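Local coordinates for protein cysteine desulfurase (Stenotrophomonas maltophilia, PDB 6WCI) that probably removes sulfur from L-cysteine with the help of pyridoxal 5'-phosphate, leaving L-alanine and passing the sulfur to a carrier, at residues Arg69-Asn74 / Gly83-Asp88; Ala323-Leu328 / Ser401-Asn406; Ala330-Glu335 / Ala409-Phe414. All coordinates share one frame; numbering follows the deposited sequence.

Contact 1 (Arg69-Asn74 / Gly83-Asp88); sequences RRYNAN and GSEATD
Y71 brings its ring against E85 and A86 just as the chain leaves helix 58-70. Its CG stands between the backbone N and the carbonyl carbon (chi1 59°), and the CD2-CE2 side of the ring faces the backbone of helix 81-101. A86 is met at the ring edge: CD2 of Y71 lies 3.8 Å from N of A86, near the ring plane. CE2 of Y71 is also 3.9 Å from O of E85. The E85 chain starts with CG beside its own N, anti to the carbonyl carbon (chi1 -59°), and is extended beyond it; OE1 ends 3.5 Å from CB of Y71. Ring and carboxylate planes are turned 50° from one another. The charge of E85 is met elsewhere: OE2 forms a salt bridge with R38 of the second subunit, and the same arginine hydrogen-bonds O of R70, gripping both segments from across the dimer.

The loop between helix 58-70 and helix 81-101 lies at the subunit interface of this class-V, fold-type I pyridoxal-phosphate enzyme. N74 ND2 bonds to O of N52 of the second subunit, and N74 packs on that subunit's H245, next to K246, the lysine that carries the cofactor.

Further along the loop the packing is backbone against helix, with no hydrogen bond crossing between the segments. CB of A73 sits 3.6 Å from N of G83, while O of A73 rests 3.7 Å from CB of A86. G83 offers its CA as a weak C-H donor to O of N74, at 3.6 Å. T87 turns its hydroxyl back to its own helix: OG1 donates to O of G83 at 2.8 Å, sharing that oxygen with N of T87 from the opposite face, and accepts the N-H of S76.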
loop_
_atom_site.group_PDB
_atom_site.type_symbol
_atom_site.label_atom_id
_atom_site.label_comp_id
_atom_site.label_asym_id
_atom_site.label_seq_id
_atom_site.Cartn_x
_atom_site.Cartn_y
_atom_site.Cartn_z
ATOM N N ARG B 69 4.325 17.220 7.908
ATOM C CA ARG B 69 4.971 18.403 8.465
ATOM C C ARG B 69 4.858 18.492 9.981
ATOM O O ARG B 69 5.682 19.160 10.615
ATOM C CB ARG B 69 4.369 19.673 7.857
ATOM C CG ARG B 69 4.855 19.965 6.466
ATOM C CD ARG B 69 4.155 21.198 5.883
ATOM N NE ARG B 69 4.504 21.361 4.479
ATOM C CZ ARG B 69 5.588 22.003 4.049
ATOM N NH1 ARG B 69 6.430 22.560 4.917
ATOM N NH2 ARG B 69 5.827 22.093 2.746
ATOM N N ARG B 70 3.837 17.878 10.576
ATOM C CA ARG B 70 3.440 18.238 11.933
ATOM C C ARG B 70 3.269 17.078 12.897
ATOM O O ARG B 70 3.382 17.307 14.104
ATOM C CB ARG B 70 2.143 19.058 11.910
ATOM C CG ARG B 70 2.260 20.431 11.221
ATOM C CD ARG B 70 2.834 21.458 12.164
ATOM N NE ARG B 70 2.019 21.594 13.369
ATOM C CZ ARG B 70 2.412 22.241 14.462
ATOM N NH1 ARG B 70 3.614 22.805 14.503
ATOM N NH2 ARG B 70 1.611 22.316 15.518
ATOM N N TYR B 71 2.987 15.860 12.443
ATOM C CA TYR B 71 2.892 14.774 13.426
ATOM C C TYR B 71 3.196 13.421 12.799
ATOM O O TYR B 71 2.623 12.398 13.186
ATOM C CB TYR B 71 1.534 14.750 14.134
ATOM C CG TYR B 71 0.303 14.580 13.258
ATOM C CD1 TYR B 71 -0.173 15.620 12.464
ATOM C CD2 TYR B 71 -0.416 13.394 13.274
ATOM C CE1 TYR B 71 -1.314 15.465 11.687
ATOM C CE2 TYR B 71 -1.553 13.223 12.504
ATOM C CZ TYR B 71 -2.000 14.258 11.715
ATOM O OH TYR B 71 -3.133 14.064 10.950
ATOM N N ASN B 72 4.161 13.393 11.889
ATOM C CA ASN B 72 4.623 12.138 11.319
ATOM C C ASN B 72 5.301 11.279 12.385
ATOM O O ASN B 72 6.302 11.689 12.982
ATOM C CB ASN B 72 5.569 12.428 10.162
ATOM C CG ASN B 72 6.180 11.181 9.589
ATOM O OD1 ASN B 72 5.499 10.379 8.947
ATOM N ND2 ASN B 72 7.481 11.001 9.819
ATOM N N ALA B 73 4.712 10.113 12.649
ATOM C CA ALA B 73 5.203 9.100 13.579
ATOM C C ALA B 73 4.452 7.816 13.253
ATOM O O ALA B 73 3.510 7.825 12.461
ATOM C CB ALA B 73 4.992 9.512 15.036
ATOM N N ASN B 74 4.882 6.704 13.856
ATOM C CA ASN B 74 4.203 5.442 13.608
ATOM C C ASN B 74 3.003 5.303 14.545
ATOM O O ASN B 74 2.865 6.033 15.523
ATOM C CB ASN B 74 5.167 4.257 13.775
ATOM C CG ASN B 74 4.887 3.144 12.780
ATOM O OD1 ASN B 74 3.732 2.796 12.523
ATOM N ND2 ASN B 74 5.946 2.592 12.198
ATOM N N GLY B 83 3.292 9.974 18.209
ATOM C CA GLY B 83 2.709 8.665 17.947
ATOM C C GLY B 83 1.245 8.594 18.336
ATOM O O GLY B 83 0.428 8.009 17.620
ATOM N N SER B 84 0.893 9.204 19.467
ATOM C CA SER B 84 -0.503 9.253 19.887
ATOM C C SER B 84 -1.346 10.044 18.895
ATOM O O SER B 84 -2.426 9.604 18.487
ATOM C CB SER B 84 -0.603 9.863 21.284
ATOM O OG SER B 84 -1.943 10.145 21.626
ATOM N N GLU B 85 -0.863 11.226 18.496
ATOM C CA GLU B 85 -1.596 12.020 17.515
ATOM C C GLU B 85 -1.779 11.251 16.215
ATOM O O GLU B 85 -2.871 11.252 15.631
ATOM C CB GLU B 85 -0.873 13.344 17.258
ATOM C CG GLU B 85 -0.712 14.182 18.511
ATOM C CD GLU B 85 -0.123 15.554 18.239
ATOM O OE1 GLU B 85 0.033 15.916 17.052
ATOM O OE2 GLU B 85 0.180 16.273 19.214
ATOM N N ALA B 86 -0.724 10.571 15.756
ATOM C CA ALA B 86 -0.809 9.810 14.515
ATOM C C ALA B 86 -1.805 8.663 14.634
ATOM O O ALA B 86 -2.559 8.387 13.693
ATOM C CB ALA B 86 0.575 9.289 14.138
ATOM N N THR B 87 -1.819 7.984 15.782
ATOM C CA THR B 87 -2.736 6.870 15.983
ATOM C C THR B 87 -4.180 7.347 16.014
ATOM O O THR B 87 -5.062 6.731 15.398
ATOM C CB THR B 87 -2.382 6.128 17.274
ATOM O OG1 THR B 87 -1.042 5.633 17.176
ATOM C CG2 THR B 87 -3.339 4.948 17.501
ATOM N N ASP B 88 -4.446 8.436 16.738
ATOM C CA ASP B 88 -5.807 8.965 16.792
ATOM C C ASP B 88 -6.295 9.376 15.407
ATOM O O ASP B 88 -7.454 9.136 15.052
ATOM C CB ASP B 88 -5.878 10.143 17.761
ATOM C CG ASP B 88 -5.595 9.729 19.192
ATOM O OD1 ASP B 88 -5.477 8.510 19.450
ATOM O OD2 ASP B 88 -5.488 10.616 20.061
#

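Contact 2 (Ala323-Leu328 / Ser401-Asn406); sequences AREAEL and SLAFYN. With SO4 (sulfate ion), chain E.
R324 reaches from helix 318-336 to the carbonyls of F404 and N406. Its NE points almost straight (170°) at O of F404, 3.2 Å away, in the guanidinium plane and on an oxygen lone pair; NH2 adds a weak, bent bond to O of N406 at 3.0 Å. CD2 of L328 lies over the centre of the guanidinium face.

The tight part is buried and mixed, methyls beside carbonyls and a carboxylate. L328 sets CD1 3.4 Å from O of A403 and its CB against CD1 of L402, while the extended E325 chain lays OE1 at the edge of the F404 ring, 3.5 Å from CD2. The same OE1 takes a weak bond from N of F404, and OE2 bonds to H227.

Segment 401-406 runs off strand 397-401 and contains a type I turn from A403 to N406, closed by N of N406 to O of A403 and braced by OD1 of N406, which accepts N-H of A403 at 2.8 Å.

The looser side is the partly exposed R324, whose NH2 donates to O2 of a sulfate, probably crystallisation-derived, at 2.9 Å; N of H408 also binds this ion. W26 makes a cation-pi contact with R324.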
loop_
_atom_site.group_PDB
_atom_site.type_symbol
_atom_site.label_atom_id
_atom_site.label_comp_id
_atom_site.label_asym_id
_atom_site.label_seq_id
_atom_site.Cartn_x
_atom_site.Cartn_y
_atom_site.Cartn_z
ATOM N N ALA B 323 -27.245 13.152 -7.426
ATOM C CA ALA B 323 -28.162 13.996 -8.188
ATOM C C ALA B 323 -27.400 14.933 -9.115
ATOM O O ALA B 323 -27.797 15.138 -10.264
ATOM C CB ALA B 323 -29.059 14.784 -7.237
ATOM N N ARG B 324 -26.284 15.486 -8.640
ATOM C CA ARG B 324 -25.493 16.392 -9.467
ATOM C C ARG B 324 -24.927 15.668 -10.684
ATOM O O ARG B 324 -25.030 16.154 -11.815
ATOM C CB ARG B 324 -24.365 16.999 -8.632
ATOM C CG ARG B 324 -23.256 17.631 -9.436
ATOM C CD ARG B 324 -23.707 18.928 -10.083
ATOM N NE ARG B 324 -22.569 19.709 -10.553
ATOM C CZ ARG B 324 -22.677 20.887 -11.163
ATOM N NH1 ARG B 324 -23.876 21.400 -11.381
ATOM N NH2 ARG B 324 -21.593 21.548 -11.560
ATOM N N GLU B 325 -24.305 14.506 -10.473
ATOM C CA GLU B 325 -23.682 13.824 -11.596
ATOM C C GLU B 325 -24.719 13.218 -12.543
ATOM O O GLU B 325 -24.412 12.999 -13.718
ATOM C CB GLU B 325 -22.701 12.773 -11.072
ATOM C CG GLU B 325 -21.536 13.393 -10.288
ATOM C CD GLU B 325 -20.609 12.369 -9.657
ATOM O OE1 GLU B 325 -19.531 12.775 -9.138
ATOM O OE2 GLU B 325 -20.946 11.167 -9.682
ATOM N N ALA B 326 -25.943 12.970 -12.068
ATOM C CA ALA B 326 -27.012 12.546 -12.968
ATOM C C ALA B 326 -27.438 13.681 -13.899
ATOM O O ALA B 326 -27.713 13.450 -15.080
ATOM C CB ALA B 326 -28.201 12.034 -12.161
ATOM N N GLU B 327 -27.493 14.913 -13.389
ATOM C CA GLU B 327 -27.718 16.058 -14.269
ATOM C C GLU B 327 -26.590 16.186 -15.287
ATOM O O GLU B 327 -26.835 16.298 -16.491
ATOM C CB GLU B 327 -27.856 17.339 -13.442
ATOM C CG GLU B 327 -28.158 18.591 -14.250
ATOM C CD GLU B 327 -28.205 19.841 -13.387
ATOM O OE1 GLU B 327 -28.096 19.722 -12.150
ATOM O OE2 GLU B 327 -28.354 20.950 -13.944
ATOM N N LEU B 328 -25.337 16.135 -14.820
ATOM C CA LEU B 328 -24.209 16.187 -15.745
ATOM C C LEU B 328 -24.276 15.056 -16.769
ATOM O O LEU B 328 -24.073 15.285 -17.968
ATOM C CB LEU B 328 -22.897 16.148 -14.965
ATOM C CG LEU B 328 -22.629 17.359 -14.053
ATOM C CD1 LEU B 328 -21.490 17.070 -13.066
ATOM C CD2 LEU B 328 -22.344 18.639 -14.860
ATOM N N SER B 401 -15.695 10.257 -18.239
ATOM C CA SER B 401 -16.262 9.942 -16.937
ATOM C C SER B 401 -16.273 11.206 -16.096
ATOM O O SER B 401 -15.217 11.771 -15.795
ATOM C CB SER B 401 -15.492 8.809 -16.250
ATOM O OG SER B 401 -14.099 8.877 -16.514
ATOM N N LEU B 402 -17.466 11.633 -15.716
ATOM C CA LEU B 402 -17.692 12.928 -15.101
ATOM C C LEU B 402 -17.731 12.799 -13.585
ATOM O O LEU B 402 -18.092 11.750 -13.040
ATOM C CB LEU B 402 -19.006 13.519 -15.609
ATOM C CG LEU B 402 -19.134 13.595 -17.137
ATOM C CD1 LEU B 402 -20.528 14.072 -17.574
ATOM C CD2 LEU B 402 -18.055 14.496 -17.710
ATOM N N ALA B 403 -17.341 13.873 -12.907
ATOM C CA ALA B 403 -17.444 13.983 -11.459
ATOM C C ALA B 403 -18.234 15.237 -11.115
ATOM O O ALA B 403 -18.465 16.101 -11.963
ATOM C CB ALA B 403 -16.065 14.018 -10.799
ATOM N N PHE B 404 -18.652 15.323 -9.851
ATOM C CA PHE B 404 -19.520 16.416 -9.432
ATOM C C PHE B 404 -18.857 17.780 -9.625
ATOM O O PHE B 404 -19.558 18.779 -9.837
ATOM C CB PHE B 404 -19.938 16.223 -7.975
ATOM C CG PHE B 404 -18.772 16.129 -7.016
ATOM C CD1 PHE B 404 -18.189 17.280 -6.491
ATOM C CD2 PHE B 404 -18.265 14.895 -6.642
ATOM C CE1 PHE B 404 -17.116 17.190 -5.613
ATOM C CE2 PHE B 404 -17.197 14.797 -5.769
ATOM C CZ PHE B 404 -16.620 15.947 -5.255
ATOM N N TYR B 405 -17.521 17.847 -9.564
ATOM C CA TYR B 405 -16.803 19.103 -9.761
ATOM C C TYR B 405 -16.632 19.477 -11.230
ATOM O O TYR B 405 -16.091 20.546 -11.522
ATOM C CB TYR B 405 -15.426 19.060 -9.072
ATOM C CG TYR B 405 -14.623 17.809 -9.323
ATOM C CD1 TYR B 405 -14.002 17.587 -10.539
ATOM C CD2 TYR B 405 -14.458 16.858 -8.319
ATOM C CE1 TYR B 405 -13.268 16.431 -10.768
ATOM C CE2 TYR B 405 -13.730 15.702 -8.532
ATOM C CZ TYR B 405 -13.125 15.493 -9.754
ATOM O OH TYR B 405 -12.398 14.331 -9.972
ATOM N N ASN B 406 -17.056 18.630 -12.161
ATOM C CA ASN B 406 -17.168 19.082 -13.536
ATOM C C ASN B 406 -18.387 19.990 -13.674
ATOM O O ASN B 406 -19.239 20.068 -12.783
ATOM C CB ASN B 406 -17.274 17.897 -14.492
ATOM C CG ASN B 406 -16.001 17.082 -14.548
ATOM O OD1 ASN B 406 -16.008 15.878 -14.276
ATOM N ND2 ASN B 406 -14.896 17.737 -14.908
HETATM S S SO4 E . -22.515 24.400 -13.655
HETATM O O1 SO4 E . -21.591 24.792 -12.595
HETATM O O2 SO4 E . -22.279 23.010 -14.023
HETATM O O3 SO4 E . -22.296 25.236 -14.840
HETATM O O4 SO4 E . -23.875 24.542 -13.137
#

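Contact 3 (Ala330-Glu335 / Ala409-Phe414); sequences AHFTEE and AEIERF
H331 slides past I411 in the opposite sense, its imidazole face turned to the isoleucine. CG2 of I411 stands over the ring centre, 3.8 Å from the centroid and nearly on the ring normal, a CH-pi contact. The end of the longer branch, CD1, comes to 3.7 Å from ND1 of H331. CG of H331 is anti to its backbone N (chi1 177°), on the side of helix 408-422. At the ring edge, NE2 donates to OE1 of E412 at 2.6 Å; the acceptor lies in the imidazole plane, but the nitrogen comes to the anti side of the carboxylate and well out of its plane. E412 is modelled in two conformers, so the bond is certain only for this one. The other ring nitrogen, ND1, is hydrogen-bonded to ND1 of H408.

F332 and F414 meet obliquely, planes 54° apart and centroids separated by 5.2 Å. CE2 of F332 lands over the face of F414, offset toward the rim, 3.6 Å from CE1. CD2 of F332 also leans on CG2 of I411, at 4.2 Å.

Helix segments 330-335 and 409-414 run nearly parallel, their axes 10.0 Å apart at closest approach and crossing at -21°. Their phenylalanines turn inward to the six-stranded sheet, F332 onto V355 of strand 354-359 and F414 onto V376 and V378 of strand 376-381, with F48 touching both rings.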
loop_
_atom_site.group_PDB
_atom_site.type_symbol
_atom_site.label_atom_id
_atom_site.label_comp_id
_atom_site.label_asym_id
_atom_site.label_seq_id
_atom_site.Cartn_x
_atom_site.Cartn_y
_atom_site.Cartn_z
ATOM N N ALA B 330 -26.986 13.394 -17.837
ATOM C CA ALA B 330 -28.100 13.613 -18.756
ATOM C C ALA B 330 -27.774 14.697 -19.775
ATOM O O ALA B 330 -28.069 14.546 -20.965
ATOM C CB ALA B 330 -29.359 13.967 -17.970
ATOM N N HIS B 331 -27.164 15.799 -19.331
ATOM C CA HIS B 331 -26.732 16.828 -20.274
ATOM C C HIS B 331 -25.690 16.270 -21.237
ATOM O O HIS B 331 -25.803 16.431 -22.458
ATOM C CB HIS B 331 -26.190 18.045 -19.514
ATOM C CG HIS B 331 -25.659 19.139 -20.397
ATOM N ND1 HIS B 331 -24.888 20.176 -19.912
ATOM C CD2 HIS B 331 -25.788 19.361 -21.726
ATOM C CE1 HIS B 331 -24.561 20.983 -20.905
ATOM N NE2 HIS B 331 -25.090 20.508 -22.017
ATOM N N PHE B 332 -24.681 15.579 -20.702
ATOM C CA PHE B 332 -23.616 15.049 -21.547
ATOM C C PHE B 332 -24.144 13.998 -22.513
ATOM O O PHE B 332 -23.673 13.904 -23.651
ATOM C CB PHE B 332 -22.507 14.458 -20.676
ATOM C CG PHE B 332 -21.359 13.885 -21.457
ATOM C CD1 PHE B 332 -21.394 12.582 -21.925
ATOM C CD2 PHE B 332 -20.235 14.648 -21.710
ATOM C CE1 PHE B 332 -20.332 12.059 -22.641
ATOM C CE2 PHE B 332 -19.170 14.127 -22.423
ATOM C CZ PHE B 332 -19.214 12.839 -22.885
ATOM N N THR B 333 -25.088 13.167 -22.064
ATOM C CA THR B 333 -25.599 12.105 -22.923
ATOM C C THR B 333 -26.525 12.668 -23.995
ATOM O O THR B 333 -26.475 12.238 -25.153
ATOM C CB THR B 333 -26.330 11.044 -22.093
ATOM O OG1 THR B 333 -25.415 10.424 -21.176
ATOM C CG2 THR B 333 -26.949 9.972 -23.000
ATOM N N GLU B 334 -27.381 13.626 -23.624
ATOM C CA GLU B 334 -28.297 14.220 -24.596
ATOM C C GLU B 334 -27.524 14.893 -25.721
ATOM O O GLU B 334 -27.835 14.713 -26.901
ATOM C CB GLU B 334 -29.225 15.214 -23.897
ATOM C CG GLU B 334 -30.350 15.750 -24.773
ATOM C CD GLU B 334 -31.257 16.713 -24.029
ATOM O OE1 GLU B 334 -30.852 17.201 -22.953
ATOM O OE2 GLU B 334 -32.375 16.982 -24.518
ATOM N N GLU B 335 -26.495 15.661 -25.373
ATOM C CA GLU B 335 -25.677 16.295 -26.399
ATOM C C GLU B 335 -24.798 15.283 -27.126
ATOM O O GLU B 335 -24.548 15.432 -28.326
ATOM C CB GLU B 335 -24.822 17.405 -25.781
ATOM C CG GLU B 335 -25.606 18.416 -24.947
ATOM C CD GLU B 335 -26.608 19.210 -25.769
ATOM O OE1 GLU B 335 -27.790 19.290 -25.371
ATOM O OE2 GLU B 335 -26.205 19.746 -26.820
ATOM N N ALA B 409 -20.672 23.845 -18.453
ATOM C CA ALA B 409 -19.843 24.577 -19.402
ATOM C C ALA B 409 -18.753 23.688 -19.985
ATOM O O ALA B 409 -18.519 23.689 -21.200
ATOM C CB ALA B 409 -19.238 25.802 -18.719
ATOM N N GLU B 410 -18.068 22.916 -19.129
ATOM C CA GLU B 410 -17.075 21.972 -19.629
ATOM C C GLU B 410 -17.693 20.980 -20.603
ATOM O O GLU B 410 -17.079 20.637 -21.619
ATOM C CB GLU B 410 -16.420 21.218 -18.472
ATOM C CG GLU B 410 -15.347 22.004 -17.727
ATOM C CD GLU B 410 -14.856 21.233 -16.530
ATOM O OE1 GLU B 410 -15.599 20.324 -16.099
ATOM O OE2 GLU B 410 -13.738 21.513 -16.034
ATOM N N ILE B 411 -18.893 20.484 -20.290
ATOM C CA ILE B 411 -19.594 19.583 -21.209
ATOM C C ILE B 411 -19.711 20.222 -22.587
ATOM O O ILE B 411 -19.424 19.590 -23.611
ATOM C CB ILE B 411 -20.979 19.203 -20.650
ATOM C CG1 ILE B 411 -20.840 18.287 -19.433
ATOM C CG2 ILE B 411 -21.833 18.513 -21.730
ATOM C CD1 ILE B 411 -22.121 18.106 -18.648
ATOM N N GLU B 412 -20.105 21.497 -22.631
ATOM C CA GLU B 412 -20.263 22.165 -23.922
ATOM C C GLU B 412 -18.914 22.363 -24.605
ATOM O O GLU B 412 -18.786 22.117 -25.810
ATOM C CB GLU B 412 -20.989 23.501 -23.748
ATOM C CG GLU B 412 -22.444 23.376 -23.289
ATOM C CD GLU B 412 -23.350 22.700 -24.320
ATOM O OE1 GLU B 412 -24.404 22.158 -23.925
ATOM O OE2 GLU B 412 -23.013 22.708 -25.522
ATOM N N ARG B 413 -17.891 22.781 -23.846
ATOM C CA ARG B 413 -16.536 22.877 -24.389
ATOM C C ARG B 413 -16.066 21.537 -24.942
ATOM O O ARG B 413 -15.353 21.488 -25.951
ATOM C CB ARG B 413 -15.565 23.355 -23.307
ATOM C CG ARG B 413 -15.825 24.749 -22.766
ATOM C CD ARG B 413 -14.676 25.193 -21.864
ATOM N NE ARG B 413 -13.385 24.990 -22.518
ATOM C CZ ARG B 413 -12.862 25.831 -23.404
ATOM N NH1 ARG B 413 -13.515 26.935 -23.728
ATOM N NH2 ARG B 413 -11.687 25.570 -23.962
ATOM N N PHE B 414 -16.433 20.442 -24.273
ATOM C CA PHE B 414 -16.056 19.110 -24.734
ATOM C C PHE B 414 -16.644 18.820 -26.114
ATOM O O PHE B 414 -15.940 18.368 -27.025
ATOM C CB PHE B 414 -16.522 18.069 -23.711
ATOM C CG PHE B 414 -16.331 16.641 -24.150
ATOM C CD1 PHE B 414 -17.269 16.011 -24.961
ATOM C CD2 PHE B 414 -15.225 15.920 -23.729
ATOM C CE1 PHE B 414 -17.090 14.699 -25.355
ATOM C CE2 PHE B 414 -15.041 14.609 -24.115
ATOM C CZ PHE B 414 -15.971 13.995 -24.926
#

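Overall arrangement
From the N terminus, contact 1 comes first and closes the short loop between helix 58-70 and helix 81-101, with eight residues between its segments. The chain then builds the seven-stranded sheet before helix 318-336 supplies the first segments of contacts 2 and 3 in turn. Three strands of the six-stranded sheet follow before strand 397-401 brings the chain back: 401-406 closes contact 2, and 409-414 closes contact 3. The two therefore cross rather than nest, and they touch, with centres about 10 Å apart. Together they tie helix 318-336 to helix 408-422 and the link before it. Contact 1, its centre about 36 Å from that of contact 2, lies at the dimer interface.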